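PDB 1YZY: 3-oxo-tetronate kinase from Haemophilus influenzae, which catalyses the ATP-dependent phosphorylation of 3-oxo-tetronate to 3-oxo-tetronate 4-phosphate, a kinase step in the metabolism of four-carbon acid sugars. Local coordinates for residues Glu57-Glu60 against Gln61-Ala65; Arg120-Asn124 against Gly125-Val129; Ser359-Val362 against Gln363-Phe367; Gln375-Pro378 against Gly379-Trp382. All blocks are in the same frame, centred on the assembly; numbering follows the deposited sequence.

Contact 1 (Glu57-Glu60 against Gln61-Ala65); sequences EAIE and QSLRA
Ser62 reaches back one helical turn to Ala58 and grips its carbonyl twice. Its backbone N donates to Ala58 O at 3.0 Å, and its hydroxyl OG donates to the same Ala58 O at 2.8 Å, the two donors arriving from opposite faces of the carbonyl plane. The hydroxyl gets there because it stands beside its own backbone N (chi1 -68°), a conformation that lets a small serine satisfy its buried OG within the helix. Three further backbone bonds run from residue i+4 to i: Gln61 N to Glu57 O, Leu63 N to Ile59 O and Arg64 N to Glu60 O. They mark the regular alpha helix 55-71 of the sugar-binding N-terminal domain, of which these nine residues make about two and a half turns.

The apolar contact lies one position further round. Ile59 and Leu63 run side by side in the same direction, with Ile59 CG2 3.7 Å from Leu63 CD1; branched aliphatic chains suit this flank, which packs on Pro95, Ala99 and Glu103 of helix 93-104.

Polar chains occupy the more exposed side. The extended Gln61 lies alongside Glu57, its NE2 3.8 Å from Glu57 CB, with amide and carboxylate planes turned 49° apart. Glu60 bends at chi2 and crosses Arg64 at about a right angle; Glu60 OE2 stays 5.6 Å from Arg64 NE, so any attraction between these opposite charges is probably modest.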
# COMPACT_ATOMS: atom_id res chain seq x y z
N GLU A 57 -4.98 20.10 7.20
CA GLU A 57 -3.77 19.58 6.58
C GLU A 57 -4.20 18.51 5.58
O GLU A 57 -3.81 18.55 4.41
CB GLU A 57 -2.85 18.97 7.64
CG GLU A 57 -1.96 19.97 8.34
CD GLU A 57 -1.14 19.34 9.46
OE1 GLU A 57 -0.66 18.20 9.28
OE2 GLU A 57 -1.01 20.00 10.52
N ALA A 58 -5.02 17.58 6.04
CA ALA A 58 -5.55 16.50 5.20
C ALA A 58 -6.20 17.08 3.95
O ALA A 58 -5.99 16.60 2.84
CB ALA A 58 -6.55 15.68 5.98
N ILE A 59 -6.99 18.14 4.12
CA ILE A 59 -7.65 18.79 2.99
C ILE A 59 -6.63 19.40 2.03
O ILE A 59 -6.76 19.24 0.81
CB ILE A 59 -8.65 19.87 3.47
CG1 ILE A 59 -9.79 19.21 4.24
CG2 ILE A 59 -9.20 20.67 2.29
CD1 ILE A 59 -10.80 20.19 4.81
N GLU A 60 -5.65 20.13 2.56
CA GLU A 60 -4.65 20.77 1.71
C GLU A 60 -3.79 19.75 0.97
O GLU A 60 -3.52 19.92 -0.22
CB GLU A 60 -3.76 21.71 2.53
CG GLU A 60 -2.77 22.53 1.69
CD GLU A 60 -3.45 23.40 0.63
OE1 GLU A 60 -4.63 23.79 0.82
OE2 GLU A 60 -2.80 23.71 -0.40
N GLN A 61 -3.36 18.72 1.67
CA GLN A 61 -2.54 17.66 1.09
C GLN A 61 -3.28 16.92 -0.01
O GLN A 61 -2.72 16.63 -1.08
CB GLN A 61 -2.11 16.70 2.19
CG GLN A 61 -1.27 17.38 3.27
CD GLN A 61 -1.10 16.55 4.53
OE1 GLN A 61 -1.60 15.43 4.64
NE2 GLN A 61 -0.38 17.11 5.50
N SER A 62 -4.54 16.59 0.26
CA SER A 62 -5.40 15.88 -0.69
C SER A 62 -5.60 16.70 -1.96
O SER A 62 -5.63 16.15 -3.07
CB SER A 62 -6.75 15.56 -0.05
OG SER A 62 -6.62 14.60 0.99
N LEU A 63 -5.75 18.01 -1.79
CA LEU A 63 -5.92 18.91 -2.92
C LEU A 63 -4.63 19.05 -3.72
O LEU A 63 -4.66 19.34 -4.92
CB LEU A 63 -6.39 20.27 -2.42
CG LEU A 63 -7.84 20.31 -1.94
CD1 LEU A 63 -8.11 21.56 -1.13
CD2 LEU A 63 -8.77 20.22 -3.14
N ARG A 64 -3.50 18.89 -3.04
CA ARG A 64 -2.19 18.97 -3.68
C ARG A 64 -1.95 17.69 -4.47
O ARG A 64 -1.37 17.74 -5.56
CB ARG A 64 -1.09 19.17 -2.64
CG ARG A 64 -0.89 20.62 -2.22
CD ARG A 64 0.01 20.72 -1.00
NE ARG A 64 1.27 19.99 -1.17
CZ ARG A 64 1.84 19.23 -0.23
NH1 ARG A 64 1.27 19.10 0.97
NH2 ARG A 64 2.98 18.60 -0.49
N ALA A 65 -2.36 16.56 -3.91
CA ALA A 65 -2.21 15.26 -4.56
C ALA A 65 -3.02 15.26 -5.85
O ALA A 65 -2.56 14.79 -6.89
CB ALA A 65 -2.66 14.14 -3.65

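Contact 2 (Arg120-Asn124 against Gly125-Val129); sequences RTIFN and GYLFV
Thr121 and Phe128 face each other across a two-strand antiparallel hairpin, as do Phe123 and Tyr126, and these two hydrogen-bonded pairs hold its backbones together. Phe128 N gives a short bond to Thr121 O (2.7 Å), while the return bond from Thr121 N to Phe128 O is weak. Nearer the turn, Phe123 N donates to Tyr126 O at 2.9 Å, and Tyr126 N reaches Phe123 O from well above the carbonyl plane. The type I' turn Phe123-Tyr126 needs positive phi at both central residues; asparagine tolerates this at Asn124, and Gly125 avoids the clash a CB would make with Asn124 O.

Near the turn, the face bearing Ile122 and Leu127 is buried and apolar. Ile122 CG1 meets Leu127 CD1 at 3.9 Å, the two chains meeting at a slant, and Ile122 CG2 rests on Gly125 CA at 3.7 Å. Toward Arg120 and Val129 this face opens out. There the bend of Arg120 at chi2 (-64°) turns one face of its guanidinium onto Val129 CG1, which lies 3.4 Å from Arg120 NH1.

The other face is more exposed, Phe123 most of all. Thr121 OG1 touches Phe128 CB closely, at 3.4 Å, whereas Phe123 CB only skirts Phe128 CE2 at 4.2 Å. At the turn, Tyr126 CD2 lies 3.7 Å from Asn124 CB.

Asp197, following strand 193-196, accepts hydrogen bonds from the backbone N of both Asn124 and Gly125, fastening the turn to the domain, while strand 132-133 flanks strand 126-129 and places Leu133 against Tyr126 and Phe128.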
# COMPACT_ATOMS: atom_id res chain seq x y z
N ARG A 120 -15.49 -7.70 4.47
CA ARG A 120 -15.97 -6.33 4.63
C ARG A 120 -17.25 -6.21 3.82
O ARG A 120 -17.22 -6.01 2.61
CB ARG A 120 -14.93 -5.31 4.15
CG ARG A 120 -13.66 -5.26 4.99
CD ARG A 120 -13.94 -4.80 6.41
NE ARG A 120 -12.74 -4.74 7.24
CZ ARG A 120 -12.27 -5.76 7.96
NH1 ARG A 120 -12.89 -6.93 7.96
NH2 ARG A 120 -11.19 -5.59 8.70
N THR A 121 -18.38 -6.37 4.50
CA THR A 121 -19.69 -6.31 3.84
C THR A 121 -20.57 -5.15 4.31
O THR A 121 -20.47 -4.69 5.45
CB THR A 121 -20.44 -7.63 4.01
OG1 THR A 121 -20.43 -8.03 5.38
CG2 THR A 121 -19.76 -8.73 3.18
N ILE A 122 -21.41 -4.66 3.41
CA ILE A 122 -22.32 -3.56 3.71
C ILE A 122 -23.77 -3.94 3.41
O ILE A 122 -24.13 -4.12 2.25
CB ILE A 122 -22.02 -2.32 2.82
CG1 ILE A 122 -20.60 -1.79 3.04
CG2 ILE A 122 -23.05 -1.21 3.06
CD1 ILE A 122 -20.24 -0.71 2.03
N PHE A 123 -24.59 -4.11 4.45
CA PHE A 123 -26.00 -4.42 4.22
C PHE A 123 -26.88 -3.36 4.88
O PHE A 123 -26.82 -3.16 6.10
CB PHE A 123 -26.40 -5.82 4.69
CG PHE A 123 -27.83 -6.18 4.33
CD1 PHE A 123 -28.21 -6.32 3.00
CD2 PHE A 123 -28.79 -6.32 5.33
CE1 PHE A 123 -29.55 -6.59 2.66
CE2 PHE A 123 -30.12 -6.59 5.00
CZ PHE A 123 -30.50 -6.72 3.66
N ASN A 124 -27.74 -2.74 4.07
CA ASN A 124 -28.64 -1.68 4.52
C ASN A 124 -27.80 -0.49 4.97
O ASN A 124 -28.22 0.31 5.81
CB ASN A 124 -29.56 -2.16 5.66
CG ASN A 124 -30.96 -2.53 5.18
OD1 ASN A 124 -31.46 -2.01 4.18
ND2 ASN A 124 -31.60 -3.44 5.90
N GLY A 125 -26.63 -0.35 4.36
CA GLY A 125 -25.74 0.74 4.70
C GLY A 125 -24.94 0.49 5.95
O GLY A 125 -24.13 1.34 6.34
N TYR A 126 -25.17 -0.64 6.61
CA TYR A 126 -24.44 -1.00 7.83
C TYR A 126 -23.18 -1.78 7.44
O TYR A 126 -23.26 -2.73 6.66
CB TYR A 126 -25.28 -1.89 8.74
CG TYR A 126 -26.49 -1.23 9.36
CD1 TYR A 126 -26.48 -0.83 10.69
CD2 TYR A 126 -27.65 -1.02 8.61
CE1 TYR A 126 -27.60 -0.23 11.27
CE2 TYR A 126 -28.78 -0.43 9.17
CZ TYR A 126 -28.75 -0.03 10.50
OH TYR A 126 -29.87 0.54 11.08
N LEU A 127 -22.04 -1.40 8.01
CA LEU A 127 -20.79 -2.08 7.72
C LEU A 127 -20.56 -3.23 8.69
O LEU A 127 -20.73 -3.08 9.90
CB LEU A 127 -19.60 -1.10 7.77
CG LEU A 127 -18.20 -1.63 7.43
CD1 LEU A 127 -18.11 -2.03 5.97
CD2 LEU A 127 -17.17 -0.54 7.72
N PHE A 128 -20.21 -4.38 8.14
CA PHE A 128 -19.92 -5.56 8.94
C PHE A 128 -18.44 -5.87 8.78
O PHE A 128 -17.86 -5.62 7.72
CB PHE A 128 -20.77 -6.76 8.47
CG PHE A 128 -22.23 -6.65 8.84
CD1 PHE A 128 -22.73 -7.31 9.97
CD2 PHE A 128 -23.11 -5.88 8.08
CE1 PHE A 128 -24.07 -7.20 10.33
CE2 PHE A 128 -24.46 -5.77 8.43
CZ PHE A 128 -24.94 -6.43 9.56
N VAL A 129 -17.83 -6.32 9.86
CA VAL A 129 -16.42 -6.68 9.86
C VAL A 129 -16.37 -8.15 10.32
O VAL A 129 -16.32 -8.54 11.48
CB VAL A 129 -15.65 -5.92 10.97
CG1 VAL A 129 -14.22 -6.42 11.04
CG2 VAL A 129 -15.66 -4.43 10.67

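Contact 3 (Ser359-Val362 against Gln363-Phe367); sequences SIVV and QELGF
Leu365 folds back over the carbonyl of Val361, one turn earlier in the helix. Its CG stands beside its backbone N (chi1 -53°) and lies 3.0 Å from Val361 O, while Leu365 CD1 runs on to Val361 CG1 at 4.1 Å. The two buried chains lie side by side, pointing the same way; Val361 also packs on Ala339 of helix 324-345. Val361 has the usual helical valine conformation, CG1 opposite the backbone N (chi1 169°).

Ile360 is less relaxed: its CG2 sits between the backbone N and the carbonyl carbon, and its CG1 branch swings CD1 round to Gln363 NE2 at 3.6 Å. The extended Gln363 carries its amide over this methyl at the exposed side of the helix. Val362 CG1 comes within 4.3 Å of Phe367 CB, and both residues touch Leu392 of strand 391-395.

The backbone bonds from Gln363 N to Ser359 O and from Glu364 N to Ile360 O are regular. A Schellman motif ends helix 355-365: Val362 O receives weak bonds from Phe367 N (3.3 Å) and Gly366 N (3.2 Å), and Gly366 N also bonds weakly to Gln363 O. Positive phi at Gly366, easy for glycine, lets the chain leave.

The helix's first turn includes Gly355, Glu356 and Thr357, which probably bind ATP; the side-chain contacts here are mostly apolar, with one amide against a methyl, so this flank probably helps seat that helix.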
# COMPACT_ATOMS: atom_id res chain seq x y z
N SER A 359 12.66 0.69 4.89
CA SER A 359 12.48 2.14 4.89
C SER A 359 13.82 2.86 4.76
O SER A 359 13.95 3.79 3.95
CB SER A 359 11.77 2.61 6.16
OG SER A 359 10.41 2.20 6.19
N ILE A 360 14.79 2.44 5.56
CA ILE A 360 16.13 3.03 5.57
C ILE A 360 16.86 2.92 4.23
O ILE A 360 17.48 3.89 3.77
CB ILE A 360 17.00 2.44 6.73
CG1 ILE A 360 18.03 3.46 7.19
CG2 ILE A 360 17.67 1.13 6.32
CD1 ILE A 360 17.43 4.59 8.00
N VAL A 361 16.76 1.75 3.59
CA VAL A 361 17.39 1.50 2.29
C VAL A 361 16.73 2.32 1.17
O VAL A 361 17.41 2.78 0.25
CB VAL A 361 17.37 -0.01 1.94
CG1 VAL A 361 17.77 -0.23 0.49
CG2 VAL A 361 18.30 -0.76 2.85
N VAL A 362 15.41 2.47 1.22
CA VAL A 362 14.69 3.26 0.23
C VAL A 362 15.02 4.74 0.47
O VAL A 362 15.11 5.52 -0.47
CB VAL A 362 13.16 3.05 0.37
CG1 VAL A 362 12.39 4.12 -0.43
CG2 VAL A 362 12.78 1.66 -0.10
N GLN A 363 15.13 5.11 1.75
CA GLN A 363 15.44 6.48 2.14
C GLN A 363 16.82 6.90 1.64
O GLN A 363 16.98 7.99 1.08
CB GLN A 363 15.40 6.61 3.67
CG GLN A 363 15.70 8.02 4.17
CD GLN A 363 15.59 8.14 5.67
OE1 GLN A 363 14.57 8.60 6.19
NE2 GLN A 363 16.64 7.75 6.38
N GLU A 364 17.80 6.05 1.89
CA GLU A 364 19.18 6.29 1.47
C GLU A 364 19.33 6.40 -0.05
O GLU A 364 19.98 7.32 -0.55
CB GLU A 364 20.07 5.16 2.00
CG GLU A 364 21.55 5.41 1.79
CD GLU A 364 22.06 6.60 2.57
OE1 GLU A 364 21.98 6.58 3.82
OE2 GLU A 364 22.54 7.56 1.94
N LEU A 365 18.74 5.45 -0.78
CA LEU A 365 18.83 5.48 -2.24
C LEU A 365 18.09 6.68 -2.84
O LEU A 365 18.31 7.03 -4.00
CB LEU A 365 18.33 4.15 -2.83
CG LEU A 365 18.99 2.88 -2.25
CD1 LEU A 365 18.50 1.66 -3.02
CD2 LEU A 365 20.51 2.97 -2.30
N GLY A 366 17.23 7.30 -2.04
CA GLY A 366 16.50 8.49 -2.46
C GLY A 366 15.29 8.34 -3.36
O GLY A 366 14.91 9.30 -4.03
N PHE A 367 14.65 7.18 -3.34
CA PHE A 367 13.47 6.93 -4.18
C PHE A 367 12.18 7.51 -3.59
O PHE A 367 11.89 7.33 -2.41
CB PHE A 367 13.34 5.43 -4.43
CG PHE A 367 14.57 4.81 -5.02
CD1 PHE A 367 15.30 5.49 -6.00
CD2 PHE A 367 14.98 3.55 -4.62
CE1 PHE A 367 16.43 4.91 -6.57
CE2 PHE A 367 16.12 2.97 -5.18
CZ PHE A 367 16.84 3.65 -6.16

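Contact 4 (Gln375-Pro378 against Gly379-Trp382); sequences QIAP and GVPW
A classic beta bulge puts two residues, Ile376 and Ala377, opposite the single Val380: Val380 O accepts a bond from Ile376 N at 2.9 Å and a weak one from Ala377 N at 3.4 Å, while Val380 N donates to Ala377 O at 2.8 Å to close the type II turn Ala377-Val380. Pro378 suits the first central position of that turn, where its ring fixes phi. Gly379 suits the second, because at its positive phi a CB would run into Pro378 O.

The main side-chain contact is a CH-pi interaction. Ile376 CD1 lies over one face of the Trp382 indole, 3.5 Å from the centroid of the five-membered ring and 16° off its normal. Ile376 CG1 follows, 3.5 Å from Trp382 CD1, so the whole extended branch slants across the pyrrole part of the ring. With CG1 held beside the backbone N (chi1 -63°) and the chain then straight, the terminal methyl is carried out to the indole. A looser contact closes the base of the turn: Ala377 CB meets Val380 CG2 at 4.3 Å, small apolar groups that fit this buried spot.

The indole is fixed from a second direction, since Trp382 NE1 hydrogen-bonds Ala408 O in helix 404-410. Phe404 and Tyr407 of that helix touch Ile376, and Ala393 lies against both Ile376 and Trp382, so the bulged turn between strands 369-375 and 380-385 packs against helix 404-410 and the neighbouring strand 391-395.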
# COMPACT_ATOMS: atom_id res chain seq x y z
N GLN A 375 3.61 -9.82 -8.25
CA GLN A 375 3.50 -10.21 -6.86
C GLN A 375 4.33 -11.44 -6.52
O GLN A 375 4.10 -12.53 -7.05
CB GLN A 375 2.02 -10.45 -6.52
CG GLN A 375 1.75 -10.82 -5.07
CD GLN A 375 0.26 -10.85 -4.74
OE1 GLN A 375 -0.41 -9.82 -4.69
NE2 GLN A 375 -0.27 -12.05 -4.51
N ILE A 376 5.32 -11.25 -5.66
CA ILE A 376 6.20 -12.33 -5.20
C ILE A 376 5.42 -13.13 -4.17
O ILE A 376 5.48 -14.36 -4.14
CB ILE A 376 7.48 -11.76 -4.53
CG1 ILE A 376 8.30 -10.97 -5.54
CG2 ILE A 376 8.31 -12.88 -3.94
CD1 ILE A 376 9.43 -10.21 -4.91
N ALA A 377 4.74 -12.41 -3.29
CA ALA A 377 3.93 -13.00 -2.23
C ALA A 377 2.87 -11.95 -1.88
O ALA A 377 3.02 -10.77 -2.24
CB ALA A 377 4.79 -13.32 -1.01
N PRO A 378 1.77 -12.36 -1.23
CA PRO A 378 0.75 -11.36 -0.89
C PRO A 378 1.39 -10.26 -0.04
O PRO A 378 1.95 -10.53 1.03
CB PRO A 378 -0.28 -12.17 -0.08
CG PRO A 378 -0.14 -13.54 -0.65
CD PRO A 378 1.36 -13.70 -0.77
N GLY A 379 1.31 -9.03 -0.54
CA GLY A 379 1.88 -7.90 0.17
C GLY A 379 3.32 -7.58 -0.22
O GLY A 379 3.88 -6.59 0.24
N VAL A 380 3.91 -8.42 -1.07
CA VAL A 380 5.29 -8.20 -1.51
C VAL A 380 5.46 -8.19 -3.03
O VAL A 380 5.83 -9.20 -3.63
CB VAL A 380 6.26 -9.26 -0.92
CG1 VAL A 380 7.70 -8.80 -1.08
CG2 VAL A 380 5.95 -9.52 0.55
N PRO A 381 5.12 -7.07 -3.69
CA PRO A 381 5.29 -7.02 -5.14
C PRO A 381 6.72 -6.59 -5.52
O PRO A 381 7.50 -6.16 -4.67
CB PRO A 381 4.26 -5.96 -5.56
CG PRO A 381 4.30 -5.01 -4.41
CD PRO A 381 4.30 -5.93 -3.22
N TRP A 382 7.07 -6.77 -6.79
CA TRP A 382 8.38 -6.33 -7.27
C TRP A 382 8.20 -4.85 -7.58
O TRP A 382 7.14 -4.44 -8.07
CB TRP A 382 8.79 -7.09 -8.54
CG TRP A 382 9.75 -8.20 -8.26
CD1 TRP A 382 9.55 -9.54 -8.45
CD2 TRP A 382 11.06 -8.06 -7.68
NE1 TRP A 382 10.64 -10.25 -8.01
CE2 TRP A 382 11.58 -9.37 -7.54
CE3 TRP A 382 11.84 -6.97 -7.27
CZ2 TRP A 382 12.86 -9.61 -6.99
CZ3 TRP A 382 13.10 -7.21 -6.73
CH2 TRP A 382 13.59 -8.53 -6.60

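In the fold
From the N terminus the four contacts follow in series, none nesting in or crossing another, and each lies within one continuous stretch of chain, so none closes a long loop. Contact 1 spans turns of helix 55-71 and contact 2 closes the hairpin 120-129, both in the sugar-binding domain, with centres about 28 Å apart. The chain then passes to the nucleotide-binding domain, where contact 3 ends helix 355-365 and contact 4 closes the turn between strands 369-375 and 380-385; their centres are about 19 Å apart. Strand 391-395 touches both, linking them indirectly. Contacts 2 and 3 lie on opposite sides of the chain's centre, about 39 Å between centres.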